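Local structure of nuclear hormone receptor HR38 (1PDU) at residues A[13-16]-A[17-21]. The protein is an orphan nuclear receptor that mediates an atypical ecdysteroid signalling pathway, the part described here being its helical ligand-binding domain. Numbering follows the deposited sequence.
Sequences ISLI and TALVR
Ile13 lays its CD1 and CG2 methyls against the guanidinium of Arg21, two helical turns on, with CD1 3.3 Å and CG2 3.5 Å from Arg21 NH2. The arginine chain, extended from CG to NE, runs back toward the start of the helix to make this meeting. Ile13 helps by turning CG1 inward (chi1 50°), and CD1 then also rests over Ala18, 4.2 Å from Ala18 CB.

The start of helix 15-25 is a worked example of side-chain capping. Ser14, the N-cap, holds OG between its backbone N and carbonyl carbon (chi1 70°), where it can accept from Thr17 N at 3.3 Å, a fairly straight bond of 152°. Thr17 OG1 lies 3.2 Å from Ser14 OG, at most a weak bond. Regular helical bonding takes over with Ala18 N to Ser14 O and Leu19 N to Leu15 O.

On another side of the helix, Leu15 CD1 meets Leu19 CG at 4.1 Å, and Ile16 CG1 lies near Val20 CG2. Leu19 is buried against Ala150 and Ala154 of helix 146-157 and Ile177 of helix 167-187, while Leu15 reaches Pro71. The chemistry is thus divided: apolar side chains pack this N-terminal helix against helices 146-157 and 167-187, Ser14 engages an amide of its first turn, and Ile13 covers part of the exposed Arg21 guanidinium with carbon alone, a van der Waals contact rather than a polar one.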
ATOM      1  N   ILE A  13      17.110 -14.456  10.737  1.00 53.77           N
ATOM      2  CA  ILE A  13      16.812 -14.437   9.304  1.00 51.59           C
ATOM      3  C   ILE A  13      17.173 -13.143   8.593  1.00 48.95           C
ATOM      4  O   ILE A  13      17.183 -12.070   9.193  1.00 48.63           O
ATOM      5  CB  ILE A  13      15.323 -14.720   9.036  1.00 53.06           C
ATOM      6  CG1 ILE A  13      14.456 -13.809   9.908  1.00 53.08           C
ATOM      7  CG2 ILE A  13      15.022 -16.200   9.272  1.00 53.40           C
ATOM      8  CD1 ILE A  13      12.967 -13.992   9.683  1.00 54.04           C
ATOM      9  N   SER A  14      17.452 -13.261   7.298  1.00 46.35           N
ATOM     10  CA  SER A  14      17.814 -12.121   6.466  1.00 44.40           C
ATOM     11  C   SER A  14      16.686 -11.092   6.367  1.00 43.52           C
ATOM     12  O   SER A  14      15.500 -11.405   6.538  1.00 42.49           O
ATOM     13  CB  SER A  14      18.179 -12.586   5.057  1.00 44.32           C
ATOM     14  OG  SER A  14      17.033 -13.052   4.361  1.00 44.16           O
ATOM     15  N   LEU A  15      17.076  -9.856   6.081  1.00 41.60           N
ATOM     16  CA  LEU A  15      16.127  -8.771   5.950  1.00 40.50           C
ATOM     17  C   LEU A  15      15.044  -9.078   4.912  1.00 39.59           C
ATOM     18  O   LEU A  15      13.854  -8.921   5.191  1.00 39.07           O
ATOM     19  CB  LEU A  15      16.868  -7.489   5.576  1.00 39.44           C
ATOM     20  CG  LEU A  15      16.019  -6.248   5.293  1.00 40.08           C
ATOM     21  CD1 LEU A  15      15.069  -5.977   6.448  1.00 38.30           C
ATOM     22  CD2 LEU A  15      16.946  -5.066   5.054  1.00 37.78           C
ATOM     23  N   ILE A  16      15.443  -9.536   3.730  1.00 37.51           N
ATOM     24  CA  ILE A  16      14.460  -9.820   2.697  1.00 36.35           C
ATOM     25  C   ILE A  16      13.505 -10.949   3.083  1.00 35.58           C
ATOM     26  O   ILE A  16      12.335 -10.917   2.724  1.00 35.07           O
ATOM     27  CB  ILE A  16      15.141 -10.109   1.327  1.00 38.07           C
ATOM     28  CG1 ILE A  16      14.077 -10.199   0.227  1.00 38.41           C
ATOM     29  CG2 ILE A  16      15.964 -11.389   1.390  1.00 36.99           C
ATOM     30  CD1 ILE A  16      14.653 -10.216  -1.184  1.00 38.94           C
ATOM     31  N   THR A  17      13.984 -11.944   3.821  1.00 35.62           N
ATOM     32  CA  THR A  17      13.100 -13.029   4.242  1.00 34.37           C
ATOM     33  C   THR A  17      12.187 -12.505   5.357  1.00 33.35           C
ATOM     34  O   THR A  17      11.047 -12.931   5.497  1.00 32.19           O
ATOM     35  CB  THR A  17      13.899 -14.277   4.740  1.00 34.50           C
ATOM     36  OG1 THR A  17      14.542 -14.914   3.629  1.00 34.44           O
ATOM     37  CG2 THR A  17      12.973 -15.285   5.409  1.00 32.59           C
ATOM     38  N   ALA A  18      12.683 -11.566   6.147  1.00 33.12           N
ATOM     39  CA  ALA A  18      11.855 -11.021   7.215  1.00 33.91           C
ATOM     40  C   ALA A  18      10.732 -10.211   6.558  1.00 33.80           C
ATOM     41  O   ALA A  18       9.571 -10.246   6.993  1.00 32.49           O
ATOM     42  CB  ALA A  18      12.694 -10.124   8.137  1.00 33.15           C
ATOM     43  N   LEU A  19      11.087  -9.492   5.497  1.00 33.07           N
ATOM     44  CA  LEU A  19      10.119  -8.681   4.792  1.00 33.73           C
ATOM     45  C   LEU A  19       9.080  -9.544   4.100  1.00 33.72           C
ATOM     46  O   LEU A  19       7.887  -9.305   4.244  1.00 33.31           O
ATOM     47  CB  LEU A  19      10.816  -7.764   3.783  1.00 32.88           C
ATOM     48  CG  LEU A  19      11.651  -6.614   4.367  1.00 32.32           C
ATOM     49  CD1 LEU A  19      12.094  -5.688   3.260  1.00 30.33           C
ATOM     50  CD2 LEU A  19      10.830  -5.834   5.394  1.00 30.80           C
ATOM     51  N   VAL A  20       9.528 -10.553   3.365  1.00 35.00           N
ATOM     52  CA  VAL A  20       8.607 -11.435   2.656  1.00 36.00           C
ATOM     53  C   VAL A  20       7.662 -12.135   3.620  1.00 37.02           C
ATOM     54  O   VAL A  20       6.472 -12.293   3.331  1.00 35.99           O
ATOM     55  CB  VAL A  20       9.361 -12.500   1.828  1.00 36.29           C
ATOM     56  CG1 VAL A  20       8.374 -13.467   1.193  1.00 36.41           C
ATOM     57  CG2 VAL A  20      10.162 -11.824   0.742  1.00 36.70           C
ATOM     58  N   ARG A  21       8.187 -12.556   4.767  1.00 37.88           N
ATOM     59  CA  ARG A  21       7.352 -13.228   5.757  1.00 39.61           C
ATOM     60  C   ARG A  21       6.323 -12.259   6.319  1.00 38.81           C
ATOM     61  O   ARG A  21       5.186 -12.640   6.570  1.00 39.58           O
ATOM     62  CB  ARG A  21       8.200 -13.803   6.900  1.00 41.25           C
ATOM     63  CG  ARG A  21       9.029 -15.012   6.497  1.00 45.62           C
ATOM     64  CD  ARG A  21       9.784 -15.606   7.678  1.00 48.05           C
ATOM     65  NE  ARG A  21      10.609 -16.742   7.269  1.00 51.72           N
ATOM     66  CZ  ARG A  21      11.454 -17.379   8.074  1.00 53.66           C
ATOM     67  NH1 ARG A  21      12.168 -18.403   7.618  1.00 53.77           N
ATOM     68  NH2 ARG A  21      11.591 -16.984   9.339  1.00 54.62           N
TER